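Local structure of CRISPR-associated endoribonuclease Cse3 (Thermus thermophilus, 2Y8Y) at residues 125-130 with 146-151; 198-203 with 209-214. The protein binds CRISPR repeat RNA and cleaves it as an endoribonuclease, retaining the processed crRNA that serves antiviral defence. One frame throughout, in Å; residues are numbered along the deposited sequence.

Contact 1: residues 125-130 with 146-151; sequences EKVAWL and RGPWVQ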
ATOM      1  N   GLU A 125       5.308  -4.935  18.873  1.00 12.54           N
ATOM      2  CA  GLU A 125       4.035  -4.233  18.719  1.00 10.99           C
ATOM      3  C   GLU A 125       3.669  -4.129  17.242  1.00 12.50           C
ATOM      4  O   GLU A 125       2.493  -4.254  16.868  1.00 11.45           O
ATOM      5  CB  GLU A 125       4.108  -2.838  19.341  1.00 13.75           C
ATOM      6  CG  GLU A 125       4.118  -2.864  20.862  1.00 13.49           C
ATOM      7  CD  GLU A 125       4.562  -1.563  21.484  1.00 21.55           C
ATOM      8  OE1 GLU A 125       5.151  -0.707  20.793  1.00 18.34           O
ATOM      9  OE2 GLU A 125       4.343  -1.403  22.706  1.00 29.95           O
ATOM     10  N   LYS A 126       4.672  -3.905  16.395  1.00 10.90           N
ATOM     11  CA  LYS A 126       4.445  -3.772  14.959  1.00 12.08           C
ATOM     12  C   LYS A 126       3.942  -5.073  14.336  1.00 11.88           C
ATOM     13  O   LYS A 126       2.984  -5.053  13.555  1.00 10.00           O
ATOM     14  CB  LYS A 126       5.718  -3.284  14.270  1.00 12.11           C
ATOM     15  CG  LYS A 126       6.051  -1.846  14.639  1.00 11.92           C
ATOM     16  CD  LYS A 126       7.491  -1.465  14.386  1.00 12.44           C
ATOM     17  CE  LYS A 126       7.703  -0.002  14.726  1.00 12.64           C
ATOM     18  NZ  LYS A 126       9.137   0.349  14.745  1.00 14.13           N
ATOM     19  N   VAL A 127       4.559  -6.194  14.711  1.00 11.84           N
ATOM     20  CA  VAL A 127       4.109  -7.512  14.257  1.00 13.29           C
ATOM     21  C   VAL A 127       2.712  -7.851  14.789  1.00 12.61           C
ATOM     22  O   VAL A 127       1.867  -8.353  14.046  1.00 12.64           O
ATOM     23  CB  VAL A 127       5.117  -8.610  14.621  1.00 13.83           C
ATOM     24  CG1 VAL A 127       4.529  -9.987  14.332  1.00 16.47           C
ATOM     25  CG2 VAL A 127       6.398  -8.411  13.819  1.00 15.07           C
ATOM     26  N   ALA A 128       2.450  -7.551  16.057  1.00 11.30           N
ATOM     27  CA  ALA A 128       1.126  -7.806  16.622  1.00  9.42           C
ATOM     28  C   ALA A 128       0.060  -6.993  15.894  1.00 11.38           C
ATOM     29  O   ALA A 128      -1.054  -7.475  15.651  1.00 11.00           O
ATOM     30  CB  ALA A 128       1.112  -7.508  18.128  1.00 12.38           C
ATOM     31  N   TRP A 129       0.398  -5.753  15.563  1.00 11.14           N
ATOM     32  CA  TRP A 129      -0.501  -4.898  14.815  1.00  9.43           C
ATOM     33  C   TRP A 129      -0.818  -5.547  13.463  1.00  9.76           C
ATOM     34  O   TRP A 129      -1.985  -5.659  13.073  1.00  9.62           O
ATOM     35  CB  TRP A 129       0.134  -3.519  14.618  1.00  9.99           C
ATOM     36  CG  TRP A 129      -0.690  -2.547  13.794  1.00 10.02           C
ATOM     37  CD1 TRP A 129      -1.644  -1.700  14.271  1.00 11.03           C
ATOM     38  CD2 TRP A 129      -0.615  -2.309  12.382  1.00  9.67           C
ATOM     39  NE1 TRP A 129      -2.172  -0.950  13.252  1.00 10.79           N
ATOM     40  CE2 TRP A 129      -1.551  -1.301  12.076  1.00 10.41           C
ATOM     41  CE3 TRP A 129       0.147  -2.861  11.339  1.00 10.29           C
ATOM     42  CZ2 TRP A 129      -1.757  -0.825  10.779  1.00 11.17           C
ATOM     43  CZ3 TRP A 129      -0.051  -2.377  10.036  1.00 10.88           C
ATOM     44  CH2 TRP A 129      -0.998  -1.372   9.776  1.00 10.92           C
ATOM     45  N   LEU A 130       0.213  -5.979  12.743  1.00  9.72           N
ATOM     46  CA  LEU A 130      -0.006  -6.616  11.442  1.00 10.12           C
ATOM     47  C   LEU A 130      -0.921  -7.827  11.608  1.00  9.31           C
ATOM     48  O   LEU A 130      -1.853  -8.013  10.827  1.00  9.88           O
ATOM     49  CB  LEU A 130       1.321  -7.055  10.835  1.00 10.06           C
ATOM     50  CG  LEU A 130       1.185  -7.805   9.511  1.00 10.16           C
ATOM     51  CD1 LEU A 130       0.695  -6.882   8.385  1.00 13.34           C
ATOM     52  CD2 LEU A 130       2.532  -8.378   9.199  1.00 12.74           C
ATOM     53  N   ARG A 146       9.274 -21.489  14.631  1.00 61.60           N
ATOM     54  CA  ARG A 146      10.024 -20.405  15.259  1.00 57.81           C
ATOM     55  C   ARG A 146       9.359 -19.032  15.198  1.00 51.50           C
ATOM     56  O   ARG A 146      10.015 -18.018  15.427  1.00 54.37           O
ATOM     57  CB  ARG A 146      11.433 -20.314  14.674  1.00 61.35           C
ATOM     58  CG  ARG A 146      12.394 -21.363  15.203  1.00 63.33           C
ATOM     59  CD  ARG A 146      13.757 -21.174  14.577  1.00 62.57           C
ATOM     60  NE  ARG A 146      13.634 -20.921  13.146  1.00 58.49           N
ATOM     61  CZ  ARG A 146      13.306 -21.852  12.259  1.00 58.82           C
ATOM     62  NH1 ARG A 146      13.072 -23.095  12.659  1.00 57.75           N
ATOM     63  NH2 ARG A 146      13.214 -21.539  10.974  1.00 64.31           N
ATOM     64  N   GLY A 147       8.064 -18.996  14.895  1.00 41.71           N
ATOM     65  CA  GLY A 147       7.326 -17.746  14.921  1.00 33.57           C
ATOM     66  C   GLY A 147       6.479 -17.511  13.686  1.00 25.08           C
ATOM     67  O   GLY A 147       6.473 -18.329  12.770  1.00 27.70           O
ATOM     68  N   PRO A 148       5.748 -16.387  13.660  1.00 31.51           N
ATOM     69  CA  PRO A 148       4.924 -16.069  12.492  1.00 29.90           C
ATOM     70  C   PRO A 148       5.797 -15.879  11.264  1.00 25.27           C
ATOM     71  O   PRO A 148       6.962 -15.489  11.374  1.00 23.24           O
ATOM     72  CB  PRO A 148       4.244 -14.757  12.886  1.00 32.64           C
ATOM     73  CG  PRO A 148       5.131 -14.159  13.908  1.00 33.55           C
ATOM     74  CD  PRO A 148       5.716 -15.312  14.666  1.00 33.53           C
ATOM     75  N   TRP A 149       5.233 -16.178  10.101  1.00 21.85           N
ATOM     76  CA  TRP A 149       5.948 -16.058   8.849  1.00 19.48           C
ATOM     77  C   TRP A 149       5.904 -14.625   8.342  1.00 17.12           C
ATOM     78  O   TRP A 149       5.197 -14.305   7.379  1.00 15.03           O
ATOM     79  CB  TRP A 149       5.356 -17.011   7.816  1.00 20.41           C
ATOM     80  CG  TRP A 149       6.292 -17.310   6.715  1.00 32.15           C
ATOM     81  CD1 TRP A 149       7.117 -16.430   6.076  1.00 29.11           C
ATOM     82  CD2 TRP A 149       6.538 -18.590   6.130  1.00 39.99           C
ATOM     83  NE1 TRP A 149       7.850 -17.083   5.115  1.00 34.54           N
ATOM     84  CE2 TRP A 149       7.515 -18.414   5.131  1.00 40.36           C
ATOM     85  CE3 TRP A 149       6.021 -19.870   6.348  1.00 46.20           C
ATOM     86  CZ2 TRP A 149       7.987 -19.468   4.352  1.00 43.48           C
ATOM     87  CZ3 TRP A 149       6.489 -20.913   5.575  1.00 50.99           C
ATOM     88  CH2 TRP A 149       7.460 -20.707   4.588  1.00 49.89           C
ATOM     89  N   VAL A 150       6.648 -13.757   9.016  1.00 17.93           N
ATOM     90  CA  VAL A 150       6.749 -12.372   8.602  1.00 14.53           C
ATOM     91  C   VAL A 150       8.126 -11.830   8.943  1.00 13.65           C
ATOM     92  O   VAL A 150       8.708 -12.193   9.960  1.00 17.85           O
ATOM     93  CB  VAL A 150       5.672 -11.482   9.235  1.00 18.24           C
ATOM     94  CG1 VAL A 150       5.843 -11.407  10.756  1.00 22.21           C
ATOM     95  CG2 VAL A 150       5.704 -10.089   8.599  1.00 15.34           C
ATOM     96  N   GLN A 151       8.637 -10.984   8.060  1.00 15.08           N
ATOM     97  CA  GLN A 151       9.892 -10.278   8.281  1.00 14.95           C
ATOM     98  C   GLN A 151       9.621  -8.792   8.195  1.00 11.37           C
ATOM     99  O   GLN A 151       8.770  -8.353   7.396  1.00 13.98           O
ATOM    100  CB  GLN A 151      10.913 -10.567   7.171  1.00 28.33           C
ATOM    101  CG  GLN A 151      11.091 -12.001   6.718  1.00 36.25           C
ATOM    102  CD  GLN A 151      11.788 -12.068   5.362  1.00 43.48           C
ATOM    103  OE1 GLN A 151      11.135 -12.100   4.318  1.00 45.13           O
ATOM    104  NE2 GLN A 151      13.120 -12.063   5.375  1.00 40.93           N
TER
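Val-150 reaches from its strand into the side of the helix that carries Val-127 and Leu-130, and it does so with both of its methyls. The bond to CB is directed at the helix, and there the side chain forks: with chi1 at 65°, CG1 lies between the backbone N and the carbonyl carbon and comes up to Val-127, 4.1 Å from its CG1. CG2, the other branch, goes to the second helix residue: it meets CD2 of Leu-130 at 3.7 Å, the closest approach between the two segments. One valine thus spans two positions three residues apart, almost one helical turn. On the helix side, CG1 of Val-127 has a second neighbour, CG of the Pro-148 ring at 4.2 Å. Its torsion (chi1 171°) sets this methyl anti to the backbone N, which puts it against both Val-150 and Pro-148. No hydrogen bond joins the segments; the contact is wholly aliphatic. Between Pro-148 and Val-150 the chain makes an inverse gamma turn centred on Trp-149, and this brings the two apolar side chains to the same helix. Together these four residues pack helix 123-136 against the start of strand 150-160 and the short strand 147-148. Leu-141 of strand 139-144 touches both Pro-148 and Val-150, while Phe-180 of strand 173-186 lies against Leu-130 and Val-150.

Contact 2: residues 198-203 with 209-214; sequences RGVGPG and GLLSVA. With nucleotides of chain B.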
ATOM      1  N   ARG A 198      -9.200  -1.766   0.073  1.00  8.65           N
ATOM      2  CA  ARG A 198      -9.151  -0.615   0.972  1.00 11.08           C
ATOM      3  C   ARG A 198      -7.738  -0.234   1.338  1.00 10.12           C
ATOM      4  O   ARG A 198      -7.443   0.943   1.541  1.00 11.30           O
ATOM      5  CB  ARG A 198      -9.912  -0.925   2.263  1.00 11.48           C
ATOM      6  CG  ARG A 198      -9.707   0.112   3.395  1.00 15.30           C
ATOM      7  CD  ARG A 198     -10.162   1.538   3.007  1.00 19.93           C
ATOM      8  NE  ARG A 198     -11.578   1.548   2.649  1.00 19.60           N
ATOM      9  CZ  ARG A 198     -12.148   2.452   1.859  1.00 26.09           C
ATOM     10  NH1 ARG A 198     -11.430   3.438   1.338  1.00 24.75           N
ATOM     11  NH2 ARG A 198     -13.441   2.364   1.580  1.00 30.83           N
ATOM     12  N   GLY A 199      -6.855  -1.219   1.418  1.00 10.34           N
ATOM     13  CA  GLY A 199      -5.542  -0.976   1.992  1.00  9.55           C
ATOM     14  C   GLY A 199      -5.574  -1.167   3.497  1.00  9.84           C
ATOM     15  O   GLY A 199      -6.640  -1.345   4.095  1.00 10.82           O
ATOM     16  N   VAL A 200      -4.393  -1.134   4.099  1.00  9.26           N
ATOM     17  CA  VAL A 200      -4.228  -1.459   5.520  1.00  8.97           C
ATOM     18  C   VAL A 200      -3.459  -0.381   6.291  1.00  8.94           C
ATOM     19  O   VAL A 200      -2.238  -0.233   6.146  1.00 10.23           O
ATOM     20  CB  VAL A 200      -3.502  -2.803   5.684  1.00  8.61           C
ATOM     21  CG1 VAL A 200      -3.377  -3.160   7.163  1.00 10.36           C
ATOM     22  CG2 VAL A 200      -4.258  -3.901   4.941  1.00 11.54           C
ATOM     23  N   GLY A 201      -4.178   0.347   7.141  1.00  9.79           N
ATOM     24  CA  GLY A 201      -3.545   1.290   8.057  1.00 11.10           C
ATOM     25  C   GLY A 201      -3.416   2.701   7.505  1.00 10.89           C
ATOM     26  O   GLY A 201      -3.751   2.969   6.348  1.00 10.28           O
ATOM     27  N   PRO A 202      -2.920   3.626   8.328  1.00  9.08           N
ATOM     28  CA  PRO A 202      -2.823   5.034   7.952  1.00 10.29           C
ATOM     29  C   PRO A 202      -1.720   5.312   6.931  1.00  9.26           C
ATOM     30  O   PRO A 202      -0.923   4.432   6.601  1.00 10.15           O
ATOM     31  CB  PRO A 202      -2.565   5.752   9.288  1.00 14.32           C
ATOM     32  CG  PRO A 202      -2.133   4.701  10.253  1.00 13.85           C
ATOM     33  CD  PRO A 202      -2.472   3.350   9.705  1.00 11.64           C
ATOM     34  N   GLY A 203      -1.696   6.540   6.424  1.00 10.88           N
ATOM     35  CA  GLY A 203      -0.687   6.936   5.452  1.00 11.60           C
ATOM     36  C   GLY A 203      -0.978   6.536   4.016  1.00 11.83           C
ATOM     37  O   GLY A 203      -0.060   6.497   3.197  1.00 12.02           O
ATOM     38  N   GLY A 209       0.181   1.405   3.134  1.00  8.66           N
ATOM     39  CA  GLY A 209      -1.094   0.727   3.223  1.00  9.55           C
ATOM     40  C   GLY A 209      -1.440  -0.203   2.077  1.00 10.01           C
ATOM     41  O   GLY A 209      -2.453  -0.894   2.150  1.00  9.54           O
ATOM     42  N   LEU A 210      -0.614  -0.255   1.030  1.00  8.35           N
ATOM     43  CA  LEU A 210      -0.918  -1.172  -0.072  1.00 10.15           C
ATOM     44  C   LEU A 210      -0.537  -2.604   0.296  1.00  8.80           C
ATOM     45  O   LEU A 210       0.656  -2.947   0.364  1.00  9.55           O
ATOM     46  CB  LEU A 210      -0.204  -0.746  -1.359  1.00 10.24           C
ATOM     47  CG  LEU A 210      -0.384  -1.679  -2.574  1.00 10.14           C
ATOM     48  CD1 LEU A 210      -1.853  -1.907  -2.895  1.00 10.56           C
ATOM     49  CD2 LEU A 210       0.362  -1.087  -3.777  1.00 11.35           C
ATOM     50  N   LEU A 211      -1.537  -3.438   0.555  1.00  9.37           N
ATOM     51  CA  LEU A 211      -1.264  -4.850   0.798  1.00  8.34           C
ATOM     52  C   LEU A 211      -1.248  -5.537  -0.552  1.00  9.86           C
ATOM     53  O   LEU A 211      -2.267  -5.574  -1.255  1.00 10.33           O
ATOM     54  CB  LEU A 211      -2.319  -5.478   1.710  1.00 10.76           C
ATOM     55  CG  LEU A 211      -2.222  -6.986   1.933  1.00 10.53           C
ATOM     56  CD1 LEU A 211      -0.916  -7.376   2.609  1.00 11.14           C
ATOM     57  CD2 LEU A 211      -3.372  -7.449   2.794  1.00 10.56           C
ATOM     58  N   SER A 212      -0.075  -6.029  -0.924  1.00 10.00           N
ATOM     59  CA  SER A 212       0.103  -6.783  -2.157  1.00 10.58           C
ATOM     60  C   SER A 212       0.182  -8.265  -1.840  1.00 10.27           C
ATOM     61  O   SER A 212       0.925  -8.666  -0.939  1.00 11.37           O
ATOM     62  CB  SER A 212       1.403  -6.365  -2.855  1.00 12.57           C
ATOM     63  OG  SER A 212       1.418  -4.983  -3.166  1.00 13.20           O
ATOM     64  N   VAL A 213      -0.554  -9.093  -2.581  1.00 12.47           N
ATOM     65  CA  VAL A 213      -0.486 -10.538  -2.381  1.00 11.75           C
ATOM     66  C   VAL A 213      -0.264 -11.229  -3.706  1.00 13.23           C
ATOM     67  O   VAL A 213      -0.665 -10.721  -4.758  1.00 17.21           O
ATOM     68  CB  VAL A 213      -1.757 -11.125  -1.726  1.00 11.48           C
ATOM     69  CG1 VAL A 213      -1.923 -10.596  -0.314  1.00 12.73           C
ATOM     70  CG2 VAL A 213      -3.015 -10.842  -2.565  1.00 12.95           C
ATOM     71  N   ALA A 214       0.381 -12.389  -3.642  1.00 13.10           N
ATOM     72  CA  ALA A 214       0.610 -13.209  -4.828  1.00 16.05           C
ATOM     73  C   ALA A 214       0.937 -14.632  -4.401  1.00 17.96           C
ATOM     74  O   ALA A 214       1.459 -14.848  -3.326  1.00 15.69           O
ATOM     75  CB  ALA A 214       1.737 -12.620  -5.656  1.00 17.82           C
TER
ATOM     76  P     G B  15      -9.564   1.232   8.475  1.00 13.21           P
ATOM     77  OP1   G B  15      -9.453   0.313   7.312  1.00 14.04           O
ATOM     78  OP2   G B  15      -8.355   1.488   9.290  1.00 14.19           O
ATOM     79  O5'   G B  15     -10.179   2.621   8.015  1.00 14.56           O
ATOM     80  C5'   G B  15     -11.294   2.661   7.145  1.00 15.52           C
ATOM     81  C4'   G B  15     -11.782   4.067   6.939  1.00 16.59           C
ATOM     82  O4'   G B  15     -12.117   4.685   8.212  1.00 15.51           O
ATOM     83  C3'   G B  15     -10.794   5.046   6.348  1.00 13.68           C
ATOM     84  O3'   G B  15     -10.553   4.839   4.972  1.00 13.50           O
ATOM     85  C2'   G B  15     -11.479   6.364   6.664  1.00 16.30           C
ATOM     86  O2'   G B  15     -12.632   6.530   5.856  1.00 16.66           O
ATOM     87  C1'   G B  15     -11.935   6.091   8.101  1.00 15.52           C
ATOM     88  N9    G B  15     -10.898   6.518   9.055  1.00 14.90           N
ATOM     89  C8    G B  15      -9.962   5.771   9.730  1.00 15.39           C
ATOM     90  N7    G B  15      -9.142   6.516  10.427  1.00 17.12           N
ATOM     91  C5    G B  15      -9.543   7.814  10.167  1.00 14.64           C
ATOM     92  C6    G B  15      -9.030   9.047  10.635  1.00 16.62           C
ATOM     93  O6    G B  15      -8.088   9.238  11.398  1.00 18.26           O
ATOM     94  N1    G B  15      -9.735  10.134  10.115  1.00 17.51           N
ATOM     95  C2    G B  15     -10.792  10.042   9.245  1.00 14.73           C
ATOM     96  N2    G B  15     -11.342  11.204   8.851  1.00 18.30           N
ATOM     97  N3    G B  15     -11.290   8.901   8.810  1.00 16.99           N
ATOM     98  C4    G B  15     -10.610   7.834   9.307  1.00 15.11           C
ATOM     99  P     G B  16      -9.182   5.346   4.298  1.00 13.17           P
ATOM    100  OP1   G B  16      -9.188   4.834   2.907  1.00 13.06           O
ATOM    101  OP2   G B  16      -8.055   4.969   5.201  1.00 13.99           O
ATOM    102  O5'   G B  16      -9.335   6.924   4.306  1.00 14.78           O
ATOM    103  C5'   G B  16     -10.325   7.567   3.524  1.00 14.36           C
ATOM    104  C4'   G B  16     -10.295   9.062   3.727  1.00 15.52           C
ATOM    105  O4'   G B  16     -10.490   9.379   5.129  1.00 16.61           O
ATOM    106  C3'   G B  16      -8.990   9.765   3.383  1.00 17.40           C
ATOM    107  O3'   G B  16      -8.818   9.950   1.994  1.00 18.77           O
ATOM    108  C2'   G B  16      -9.126  11.066   4.159  1.00 16.50           C
ATOM    109  O2'   G B  16     -10.036  11.941   3.510  1.00 19.54           O
ATOM    110  C1'   G B  16      -9.773  10.565   5.445  1.00 15.98           C
ATOM    111  N9    G B  16      -8.754  10.252   6.462  1.00 14.79           N
ATOM    112  C8    G B  16      -8.268   9.021   6.838  1.00 15.70           C
ATOM    113  N7    G B  16      -7.343   9.123   7.757  1.00 15.42           N
ATOM    114  C5    G B  16      -7.204  10.491   7.978  1.00 15.97           C
ATOM    115  C6    G B  16      -6.350  11.198   8.863  1.00 16.37           C
ATOM    116  O6    G B  16      -5.512  10.751   9.662  1.00 16.91           O
ATOM    117  N1    G B  16      -6.540  12.568   8.768  1.00 16.52           N
ATOM    118  C2    G B  16      -7.446  13.184   7.938  1.00 17.77           C
ATOM    119  N2    G B  16      -7.488  14.528   7.990  1.00 18.44           N
ATOM    120  N3    G B  16      -8.246  12.532   7.105  1.00 17.56           N
ATOM    121  C4    G B  16      -8.074  11.198   7.184  1.00 17.01           C
TER
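Val-200 and Gly-209 are joined by the one hydrogen bond between these segments. The N of Val-200 donates to O of Gly-209 over 2.8 Å with 157° at the hydrogen. A CA-H...O contact runs the other way, from CA of Gly-209 to O of Val-200 at 3.3 Å, so the two residues face each other backbone to backbone. Gly-199 belongs to the same close approach: its CA itself packs against the carbonyl oxygen, 3.1 Å from O of Gly-209. The apolar part is small. In Val-200, CG1 is anti to the backbone N (chi1 -178°), which turns CG2 away from the carbonyl carbon, to rest 4.1 Å from CB of Leu-211. Thr-195 of helix 189-198 touches both side chains. Polar contact with RNA comes from Arg-198, whose chain folds back in its middle and brings NH1 3.1 Å from OP1 of G16 of chain B. That bond is weak, bent to 134°; CD of Arg-198 lies 3.4 Å from the same oxygen. The positive phi of Gly-199 takes the chain out of helix 189-198. With Gly-201 and Gly-203 following, the arrangement is consistent with the glycine-rich loop of Cas6-type, RAMP-superfamily proteins, set between the helix and the last strand of the ferredoxin-like fold, and here lying beside the RNA backbone.

How the contacts relate
Contact 2 sits near the centre of the chain and is buried, whereas contact 1 lies about 18 Å from that centre and is only partly buried. Both reach the same antiparallel sheet, but by different means: in contact 1 helix 123-136 packs by aliphatic carbons alone, while 198-203 meets 209-214 chiefly through backbone, with glycines allowing the close approach and an arginine turned to the RNA. Their centres are about 16 Å apart, and Trp-129 bridges the gap. This tryptophan, on the helix of contact 1, packs its CZ2 3.9 Å from CA of Gly-201 and its CH2 4.0 Å from CG1 of Val-200, so helix 123-136 flanks the glycine-rich loop as well.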